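Local coordinates for SPbeta prophage-derived aminoglycoside N(3')-acetyltransferase-like protein YokD (Bacillus subtilis, PDB 2NYG) that probably transfers an acetyl group from acetyl-coenzyme A to an amino group of aminoglycoside-like substrates, and may contribute to antibiotic resistance, at residues Asp21-Gly26 / Lys238-Gly243; Leu75-Trp81 / Ile94-Ala100; Asp177-Ser181 / Cys247-Ser251. All blocks are in the same frame, centred on the assembly; numbering follows the deposited sequence.

Overall arrangement
Contacts 1 and 3 belong to one end of the mixed sheet and touch each other: K238 O to L249 N and G240 O to C247 N, both 2.9 Å, probably are hydrogen bonds joining strand 238-242 to strand 245-251. Their centres lie about 13 Å apart. Contact 1 backs that edge with helix 15-25, while contact 3 ties the next strand inward to the loop carrying S180, a residue of the coenzyme A pocket. Contact 2 sits across the centre of the chain, its centre about 41 Å from that of contact 1 and about 31 Å from that of contact 3. It faces the second subunit, whose W44, a CoA-binding residue of that subunit, packs on I94.

Contact 1: residues Asp21-Gly26 / Lys238-Gly243; sequences DLKALG and KVGKVG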
loop_
_atom_site.group_PDB
_atom_site.type_symbol
_atom_site.label_atom_id
_atom_site.label_comp_id
_atom_site.label_asym_id
_atom_site.label_seq_id
_atom_site.Cartn_x
_atom_site.Cartn_y
_atom_site.Cartn_z
ATOM N N ASP A 21 -10.010 23.122 -1.470
ATOM C CA ASP A 21 -8.682 23.694 -1.276
ATOM C C ASP A 21 -7.816 23.536 -2.496
ATOM O O ASP A 21 -7.084 24.439 -2.857
ATOM C CB ASP A 21 -7.961 23.047 -0.101
ATOM C CG ASP A 21 -8.733 23.154 1.187
ATOM O OD1 ASP A 21 -9.334 24.213 1.452
ATOM O OD2 ASP A 21 -8.733 22.174 1.952
ATOM N N LEU A 22 -7.880 22.384 -3.138
ATOM C CA LEU A 22 -7.066 22.176 -4.318
ATOM C C LEU A 22 -7.410 23.190 -5.401
ATOM O O LEU A 22 -6.511 23.719 -6.060
ATOM C CB LEU A 22 -7.246 20.754 -4.846
ATOM C CG LEU A 22 -6.588 19.663 -4.001
ATOM C CD1 LEU A 22 -6.987 18.304 -4.542
ATOM C CD2 LEU A 22 -5.085 19.824 -4.017
ATOM N N LYS A 23 -8.701 23.465 -5.581
ATOM C CA LYS A 23 -9.131 24.423 -6.592
ATOM C C LYS A 23 -8.717 25.858 -6.212
ATOM O O LYS A 23 -8.286 26.635 -7.056
ATOM C CB LYS A 23 -10.650 24.344 -6.793
ATOM C CG LYS A 23 -11.165 23.041 -7.393
ATOM C CD LYS A 23 -12.693 23.070 -7.538
ATOM C CE LYS A 23 -13.264 21.833 -8.218
ATOM N NZ LYS A 23 -12.898 21.762 -9.660
ATOM N N ALA A 24 -8.850 26.200 -4.938
ATOM C CA ALA A 24 -8.477 27.522 -4.468
ATOM C C ALA A 24 -6.986 27.727 -4.700
ATOM O O ALA A 24 -6.552 28.809 -5.075
ATOM C CB ALA A 24 -8.796 27.655 -2.986
ATOM N N LEU A 25 -6.208 26.672 -4.475
ATOM C CA LEU A 25 -4.759 26.707 -4.650
ATOM C C LEU A 25 -4.384 26.998 -6.105
ATOM O O LEU A 25 -3.495 27.807 -6.370
ATOM C CB LEU A 25 -4.160 25.376 -4.178
ATOM C CG LEU A 25 -2.663 25.035 -4.220
ATOM C CD1 LEU A 25 -2.330 24.514 -5.581
ATOM C CD2 LEU A 25 -1.793 26.224 -3.855
ATOM N N GLY A 26 -5.059 26.352 -7.049
ATOM C CA GLY A 26 -4.756 26.612 -8.447
ATOM C C GLY A 26 -4.849 25.421 -9.375
ATOM O O GLY A 26 -4.693 25.555 -10.582
ATOM N N LYS A 238 2.114 29.323 -7.054
ATOM C CA LYS A 238 0.943 29.467 -6.204
ATOM C C LYS A 238 1.160 28.776 -4.867
ATOM O O LYS A 238 1.607 27.639 -4.809
ATOM C CB LYS A 238 -0.290 28.908 -6.919
ATOM C CG LYS A 238 -0.551 29.624 -8.228
ATOM C CD LYS A 238 -1.819 29.186 -8.910
ATOM C CE LYS A 238 -2.027 29.993 -10.186
ATOM N NZ LYS A 238 -3.288 29.616 -10.894
ATOM N N VAL A 239 0.874 29.485 -3.789
ATOM C CA VAL A 239 1.028 28.928 -2.459
ATOM C C VAL A 239 -0.354 28.925 -1.808
ATOM O O VAL A 239 -1.188 29.779 -2.096
ATOM C CB VAL A 239 2.040 29.764 -1.610
ATOM C CG1 VAL A 239 2.150 29.194 -0.201
ATOM C CG2 VAL A 239 3.404 29.736 -2.261
ATOM N N GLY A 240 -0.597 27.953 -0.940
ATOM C CA GLY A 240 -1.884 27.863 -0.281
ATOM C C GLY A 240 -2.050 26.550 0.460
ATOM O O GLY A 240 -1.405 25.555 0.131
ATOM N N LYS A 241 -2.929 26.546 1.460
ATOM C CA LYS A 241 -3.162 25.363 2.270
ATOM C C LYS A 241 -4.227 24.381 1.785
ATOM O O LYS A 241 -5.316 24.784 1.368
ATOM C CB LYS A 241 -3.506 25.787 3.696
ATOM C CG LYS A 241 -2.318 26.234 4.517
ATOM C CD LYS A 241 -2.717 26.446 5.962
ATOM C CE LYS A 241 -1.541 26.930 6.785
ATOM N NZ LYS A 241 -1.988 27.468 8.108
ATOM N N VAL A 242 -3.891 23.093 1.833
ATOM C CA VAL A 242 -4.818 22.020 1.484
ATOM C C VAL A 242 -5.007 21.317 2.820
ATOM O O VAL A 242 -4.221 20.442 3.203
ATOM C CB VAL A 242 -4.221 21.048 0.461
ATOM C CG1 VAL A 242 -5.095 19.829 0.340
ATOM C CG2 VAL A 242 -4.111 21.730 -0.878
ATOM N N GLY A 243 -6.048 21.718 3.537
ATOM C CA GLY A 243 -6.271 21.166 4.858
ATOM C C GLY A 243 -5.330 21.942 5.767
ATOM O O GLY A 243 -5.384 23.175 5.819
HETATM O O HOH W 1 -2.758 27.551 -12.097
#
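L25 and L22 of the helix meet the backbone of strand 238-242 and the V242 side chain. L25 swings CG away from its own N (chi1 179°), setting CD2 against the V239-G240 peptide, 3.6 Å from G240 N; G240 has no side chain. L22 CD2 meets V242 CG2 at 3.8 Å, and D21 CB lies 3.7 Å from V242 CA. L25 also touches L249 of strand 245-251, and L22 touches V59 of helix 48-60, joining the sheet edge to a second helix. Helix 21-25 and strand 238-242 run antiparallel, at 178°, their axes 7.6 Å apart at closest approach.

Polar links are sparse. G243 N gives D21 OD2 a weak, bent hydrogen bond of 3.2 Å. Helix 15-25 gives way at G26, whose positive phi turns the chain out beside K238. The extended K238 chain runs past this end, with CD 3.3 Å from L25 O. A water donates to G26 O at 3.2 Å and appears to link it to the lysine, although its distance from K238 NZ is too short to trust.

Apolar packing against main chain thus does most of the work, and the lysine's charge near the helix's carbonyl end is probably mildly favourable.

Contact 2: residues Leu75-Trp81 / Ile94-Ala100; sequences LSDPKEW and IRESMPA
M98 runs straight out to SD and then bends at its last torsion (chi3 -74°), which swings CE to 3.8 Å from W81 CZ2 and beside S76 O. R95 is extended from CG to NE, bringing its guanidinium alongside D77, whose CG stands anti to the backbone N. D77 OD2 lies over one guanidinium face, offset toward its rim, and the carboxylate and guanidinium planes are 69° apart. OD2 is 3.4 Å from R95 NH2, but no N-H points at it: the salt bridge is one of charges alone.

P78 packs on both I94 and R95. Its CD touches R95 CG at 3.8 Å and its CB meets I94 CG2 at 3.9 Å; the same methyl approaches W81 CH2. P78 CA also sits over the centre of the indole.

The loop after strand 65-69 is shaped by an Asx turn, in which D77 OD1 uses its anti lone pair to accept from K79 N at 3.1 Å. OD1 thus holds the loop's turn while both carboxylate oxygens remain close to the guanidinium. W81 NE1 donates in the plane of its ring to S76 OG at 3.0 Å, and that hydroxyl is hydrogen-bonded to V73 O.

W211 of strand 208-217 touches D77, R95 and M98, and R209 binds the carbonyls of R95 and M98. From the second subunit, N46 donates through ND2 to I94 O, where helix 93-96 meets the dimer partner.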
loop_
_atom_site.group_PDB
_atom_site.type_symbol
_atom_site.label_atom_id
_atom_site.label_comp_id
_atom_site.label_asym_id
_atom_site.label_seq_id
_atom_site.Cartn_x
_atom_site.Cartn_y
_atom_site.Cartn_z
ATOM N N LEU A 75 15.688 -1.999 -4.379
ATOM C CA LEU A 75 16.077 -3.043 -5.320
ATOM C C LEU A 75 17.407 -2.694 -5.987
ATOM O O LEU A 75 17.556 -2.760 -7.208
ATOM C CB LEU A 75 14.986 -3.232 -6.381
ATOM C CG LEU A 75 13.902 -4.280 -6.098
ATOM C CD1 LEU A 75 13.044 -3.863 -4.927
ATOM C CD2 LEU A 75 13.054 -4.462 -7.334
ATOM N N SER A 76 18.379 -2.339 -5.158
ATOM C CA SER A 76 19.700 -1.948 -5.627
ATOM C C SER A 76 20.802 -2.826 -5.051
ATOM O O SER A 76 20.550 -3.689 -4.209
ATOM C CB SER A 76 19.949 -0.487 -5.247
ATOM O OG SER A 76 19.578 -0.251 -3.897
ATOM N N ASP A 77 22.024 -2.599 -5.515
ATOM C CA ASP A 77 23.176 -3.347 -5.038
ATOM C C ASP A 77 23.375 -3.034 -3.556
ATOM O O ASP A 77 23.585 -1.883 -3.181
ATOM C CB ASP A 77 24.412 -2.952 -5.827
ATOM C CG ASP A 77 25.546 -3.917 -5.630
ATOM O OD1 ASP A 77 25.974 -4.082 -4.464
ATOM O OD2 ASP A 77 25.999 -4.508 -6.639
ATOM N N PRO A 78 23.333 -4.064 -2.697
ATOM C CA PRO A 78 23.489 -3.921 -1.244
ATOM C C PRO A 78 24.690 -3.101 -0.765
ATOM O O PRO A 78 24.655 -2.535 0.328
ATOM C CB PRO A 78 23.530 -5.368 -0.762
ATOM C CG PRO A 78 24.199 -6.061 -1.896
ATOM C CD PRO A 78 23.494 -5.473 -3.095
ATOM N N LYS A 79 25.744 -3.040 -1.577
ATOM C CA LYS A 79 26.935 -2.271 -1.222
ATOM C C LYS A 79 26.554 -0.816 -0.947
ATOM O O LYS A 79 26.800 -0.293 0.144
ATOM C CB LYS A 79 27.956 -2.330 -2.349
ATOM N N GLU A 80 25.946 -0.177 -1.946
ATOM C CA GLU A 80 25.525 1.216 -1.862
ATOM C C GLU A 80 24.606 1.487 -0.686
ATOM O O GLU A 80 24.369 2.638 -0.334
ATOM C CB GLU A 80 24.830 1.617 -3.155
ATOM N N TRP A 81 24.090 0.425 -0.079
ATOM C CA TRP A 81 23.180 0.557 1.052
ATOM C C TRP A 81 23.858 1.176 2.259
ATOM O O TRP A 81 25.072 1.078 2.409
ATOM C CB TRP A 81 22.617 -0.810 1.433
ATOM C CG TRP A 81 21.631 -1.366 0.456
ATOM C CD1 TRP A 81 21.226 -0.798 -0.716
ATOM C CD2 TRP A 81 20.913 -2.599 0.573
ATOM N NE1 TRP A 81 20.299 -1.601 -1.338
ATOM C CE2 TRP A 81 20.088 -2.714 -0.569
ATOM C CE3 TRP A 81 20.885 -3.620 1.535
ATOM C CZ2 TRP A 81 19.243 -3.811 -0.779
ATOM C CZ3 TRP A 81 20.044 -4.710 1.328
ATOM C CH2 TRP A 81 19.234 -4.796 0.177
ATOM N N ILE A 94 22.324 -11.876 -1.269
ATOM C CA ILE A 94 21.318 -10.844 -1.434
ATOM C C ILE A 94 21.048 -10.487 -2.890
ATOM O O ILE A 94 19.891 -10.301 -3.266
ATOM C CB ILE A 94 21.720 -9.574 -0.633
ATOM C CG1 ILE A 94 21.394 -9.804 0.845
ATOM C CG2 ILE A 94 20.998 -8.338 -1.140
ATOM C CD1 ILE A 94 21.811 -8.705 1.779
ATOM N N ARG A 95 22.099 -10.416 -3.723
ATOM C CA ARG A 95 21.926 -10.053 -5.123
ATOM C C ARG A 95 21.386 -11.269 -5.760
ATOM O O ARG A 95 20.696 -11.183 -6.744
ATOM C CB ARG A 95 23.258 -9.705 -5.814
ATOM C CG ARG A 95 24.090 -8.638 -5.179
ATOM C CD ARG A 95 25.453 -8.611 -5.833
ATOM N NE ARG A 95 26.356 -7.657 -5.220
ATOM C CZ ARG A 95 27.553 -7.389 -5.712
ATOM N NH1 ARG A 95 27.975 -8.006 -6.813
ATOM N NH2 ARG A 95 28.317 -6.506 -5.104
ATOM N N GLU A 96 21.716 -12.402 -5.179
ATOM C CA GLU A 96 21.301 -13.695 -5.703
ATOM C C GLU A 96 19.820 -14.056 -5.496
ATOM O O GLU A 96 19.180 -14.648 -6.365
ATOM C CB GLU A 96 22.180 -14.762 -5.054
ATOM C CG GLU A 96 22.318 -16.075 -5.778
ATOM C CD GLU A 96 23.117 -17.060 -4.931
ATOM O OE1 GLU A 96 24.141 -16.627 -4.349
ATOM O OE2 GLU A 96 22.742 -18.253 -4.841
ATOM N N SER A 97 19.280 -13.673 -4.350
ATOM C CA SER A 97 17.914 -14.000 -4.019
ATOM C C SER A 97 16.966 -12.818 -3.951
ATOM O O SER A 97 15.881 -12.936 -3.387
ATOM C CB SER A 97 17.897 -14.731 -2.684
ATOM O OG SER A 97 18.531 -13.948 -1.688
ATOM N N MET A 98 17.339 -11.682 -4.526
ATOM C CA MET A 98 16.447 -10.529 -4.464
ATOM C C MET A 98 15.313 -10.633 -5.485
ATOM O O MET A 98 15.554 -10.705 -6.692
ATOM C CB MET A 98 17.237 -9.244 -4.689
ATOM C CG MET A 98 16.436 -7.989 -4.489
ATOM S SD MET A 98 17.470 -6.544 -4.685
ATOM C CE MET A 98 18.401 -6.581 -3.185
ATOM N N PRO A 99 14.054 -10.655 -5.010
ATOM C CA PRO A 99 12.935 -10.748 -5.953
ATOM C C PRO A 99 13.057 -9.663 -7.005
ATOM O O PRO A 99 13.303 -8.504 -6.680
ATOM C CB PRO A 99 11.715 -10.537 -5.066
ATOM C CG PRO A 99 12.136 -11.173 -3.781
ATOM C CD PRO A 99 13.568 -10.674 -3.618
ATOM N N ALA A 100 12.903 -10.051 -8.263
ATOM C CA ALA A 100 12.975 -9.102 -9.347
ATOM C C ALA A 100 11.852 -8.068 -9.239
ATOM O O ALA A 100 10.815 -8.305 -8.614
ATOM C CB ALA A 100 12.885 -9.828 -10.660
#

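Contact 3: residues Asp177-Ser181 / Cys247-Ser251; sequences DFDSS and CRLFS. With COA (coenzyme A), chain G.
R248 reaches from strand 245-251 to D177, its NH2 lying 2.8 Å from D177 OD1 in a salt bridge whose hydrogen bond is weak because the N-H is bent away (129°). That oxygen has other donors: F178 N gives it a straighter bond of 2.7 Å, taken by the anti lone pair, and Q225 NE2 of helix 224-234 adds another. Three N-H groups therefore converge on one carboxylate oxygen. On the arginine, NH1 forms a salt bridge with E232 OE2, so two of its nitrogens have acid partners.

The guanidinium lies over one face of the F178 ring, offset toward the rim, with R248 NE 3.5 Å from F178 CE1. The arginine chain bends at chi3, and the planes end 3° apart. F178 CE2 meets F250 CE2 obliquely at 3.6 Å, and S181 OG approaches the edge of the F250 ring, 3.7 Å from CZ.

Within the loop, S181 N donates to F178 O at 2.8 Å in the 3-10 turn. S180 OG gives a weak 3.4 Å bond to O9P, a carbonyl of the pantetheine arm of coenzyme A. At the strand's end, S251 OG caps E254 N of helix 252-268.

With D177 at NH2, E232 at NH1 and the F178 ring against one face, R248 is likely to stay charged. It joins strand 245-251 to the loop bearing S180, consistent with steadying that side of the coenzyme pocket.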
loop_
_atom_site.group_PDB
_atom_site.type_symbol
_atom_site.label_atom_id
_atom_site.label_comp_id
_atom_site.label_asym_id
_atom_site.label_seq_id
_atom_site.Cartn_x
_atom_site.Cartn_y
_atom_site.Cartn_z
ATOM N N ASP A 177 8.233 19.631 0.655
ATOM C CA ASP A 177 9.077 20.761 0.292
ATOM C C ASP A 177 9.827 20.435 -0.996
ATOM O O ASP A 177 9.631 19.377 -1.594
ATOM C CB ASP A 177 10.079 21.086 1.409
ATOM C CG ASP A 177 10.363 22.585 1.525
ATOM O OD1 ASP A 177 10.485 23.271 0.480
ATOM O OD2 ASP A 177 10.471 23.075 2.670
ATOM N N PHE A 178 10.691 21.352 -1.410
ATOM C CA PHE A 178 11.473 21.195 -2.625
ATOM C C PHE A 178 12.416 20.003 -2.674
ATOM O O PHE A 178 12.690 19.461 -3.745
ATOM C CB PHE A 178 12.260 22.464 -2.873
ATOM C CG PHE A 178 11.417 23.612 -3.322
ATOM C CD1 PHE A 178 11.309 24.763 -2.546
ATOM C CD2 PHE A 178 10.743 23.552 -4.541
ATOM C CE1 PHE A 178 10.544 25.845 -2.980
ATOM C CE2 PHE A 178 9.976 24.622 -4.983
ATOM C CZ PHE A 178 9.877 25.774 -4.204
ATOM N N ASP A 179 12.909 19.595 -1.514
ATOM C CA ASP A 179 13.837 18.475 -1.422
ATOM C C ASP A 179 13.241 17.200 -1.992
ATOM O O ASP A 179 13.945 16.209 -2.132
ATOM C CB ASP A 179 14.234 18.238 0.035
ATOM C CG ASP A 179 13.079 17.743 0.874
ATOM O OD1 ASP A 179 12.010 18.389 0.861
ATOM O OD2 ASP A 179 13.233 16.703 1.544
ATOM N N SER A 180 11.949 17.246 -2.316
ATOM C CA SER A 180 11.212 16.109 -2.873
ATOM C C SER A 180 10.836 16.288 -4.323
ATOM O O SER A 180 10.236 15.400 -4.893
ATOM C CB SER A 180 9.901 15.875 -2.119
ATOM O OG SER A 180 10.093 15.690 -0.728
ATOM N N SER A 181 11.152 17.438 -4.913
ATOM C CA SER A 181 10.795 17.707 -6.311
ATOM C C SER A 181 11.561 16.903 -7.327
ATOM O O SER A 181 12.470 17.411 -7.965
ATOM C CB SER A 181 10.976 19.178 -6.664
ATOM O OG SER A 181 9.800 19.901 -6.396
ATOM N N CYS A 247 1.069 24.112 0.775
ATOM C CA CYS A 247 1.344 23.641 -0.572
ATOM C C CYS A 247 1.764 24.687 -1.587
ATOM O O CYS A 247 1.521 25.887 -1.430
ATOM C CB CYS A 247 0.106 22.935 -1.137
ATOM S SG CYS A 247 -0.734 21.797 -0.030
ATOM N N ARG A 248 2.415 24.217 -2.640
ATOM C CA ARG A 248 2.754 25.105 -3.714
ATOM C C ARG A 248 2.630 24.360 -5.012
ATOM O O ARG A 248 2.935 23.178 -5.097
ATOM C CB ARG A 248 4.131 25.741 -3.544
ATOM C CG ARG A 248 5.267 24.859 -3.221
ATOM C CD ARG A 248 6.427 25.773 -2.877
ATOM N NE ARG A 248 7.327 25.185 -1.890
ATOM C CZ ARG A 248 7.744 25.807 -0.792
ATOM N NH1 ARG A 248 7.346 27.046 -0.531
ATOM N NH2 ARG A 248 8.552 25.182 0.048
ATOM N N LEU A 249 2.111 25.062 -6.008
ATOM C CA LEU A 249 1.907 24.504 -7.329
ATOM C C LEU A 249 2.686 25.382 -8.288
ATOM O O LEU A 249 2.542 26.604 -8.252
ATOM C CB LEU A 249 0.414 24.536 -7.687
ATOM C CG LEU A 249 0.100 24.145 -9.133
ATOM C CD1 LEU A 249 0.271 22.646 -9.310
ATOM C CD2 LEU A 249 -1.300 24.557 -9.496
ATOM N N PHE A 250 3.513 24.769 -9.131
ATOM C CA PHE A 250 4.300 25.517 -10.108
ATOM C C PHE A 250 4.560 24.744 -11.391
ATOM O O PHE A 250 4.296 23.549 -11.482
ATOM C CB PHE A 250 5.627 25.963 -9.492
ATOM C CG PHE A 250 6.464 24.835 -8.970
ATOM C CD1 PHE A 250 7.258 24.079 -9.828
ATOM C CD2 PHE A 250 6.477 24.541 -7.606
ATOM C CE1 PHE A 250 8.057 23.050 -9.336
ATOM C CE2 PHE A 250 7.273 23.516 -7.105
ATOM C CZ PHE A 250 8.065 22.771 -7.972
ATOM N N SER A 251 5.079 25.455 -12.384
ATOM C CA SER A 251 5.392 24.885 -13.690
ATOM C C SER A 251 6.578 23.918 -13.605
ATOM O O SER A 251 7.600 24.240 -13.012
ATOM C CB SER A 251 5.713 26.017 -14.656
ATOM O OG SER A 251 6.090 25.497 -15.912
HETATM N N1A COA G . -5.275 11.962 7.887
HETATM C C2A COA G . -3.987 12.462 8.121
HETATM N N3A COA G . -2.966 11.575 8.396
HETATM C C4A COA G . -3.206 10.219 8.446
HETATM C C5A COA G . -4.482 9.673 8.212
HETATM C C6A COA G . -5.532 10.564 7.935
HETATM N N6A COA G . -6.760 10.113 7.710
HETATM N N7A COA G . -4.399 8.314 8.327
HETATM C C8A COA G . -3.102 8.004 8.623
HETATM N N9A COA G . -2.363 9.203 8.696
HETATM C C1B COA G . -0.928 9.423 8.999
HETATM C C2B COA G . -0.155 8.266 9.694
HETATM O O2B COA G . -0.498 8.065 11.081
HETATM C C3B COA G . 1.290 8.689 9.502
HETATM O O3B COA G . 1.549 9.570 10.638
HETATM P P3B COA G . 2.830 9.459 11.646
HETATM O O7A COA G . 3.768 8.311 11.197
HETATM O O8A COA G . 2.357 9.095 13.033
HETATM O O9A COA G . 3.533 10.793 11.670
HETATM C C4B COA G . 1.298 9.431 8.138
HETATM O O4B COA G . -0.076 9.817 7.908
HETATM C C5B COA G . 1.785 8.563 6.928
HETATM O O5B COA G . 1.720 9.428 5.754
HETATM P P1A COA G . 2.947 9.501 4.752
HETATM O O1A COA G . 2.678 10.468 3.646
HETATM O O2A COA G . 3.262 8.104 4.199
HETATM O O3A COA G . 4.101 9.930 5.693
HETATM P P2A COA G . 4.374 11.407 6.259
HETATM O O4A COA G . 4.333 11.343 7.744
HETATM O O5A COA G . 3.377 12.450 5.761
HETATM O O6A COA G . 5.851 11.634 5.612
HETATM C CBP COA G . 6.908 11.943 3.328
HETATM C CCP COA G . 6.055 12.514 4.500
HETATM C CDP COA G . 7.846 10.818 3.830
HETATM C CEP COA G . 5.910 11.442 2.261
HETATM C CAP COA G . 7.888 13.066 2.844
HETATM O OAP COA G . 7.689 14.210 3.706
HETATM C C9P COA G . 7.705 13.523 1.376
HETATM O O9P COA G . 7.392 14.838 1.211
HETATM N N8P COA G . 7.804 12.739 0.271
HETATM C C7P COA G . 7.426 13.231 -1.074
HETATM C C6P COA G . 6.594 12.297 -1.964
#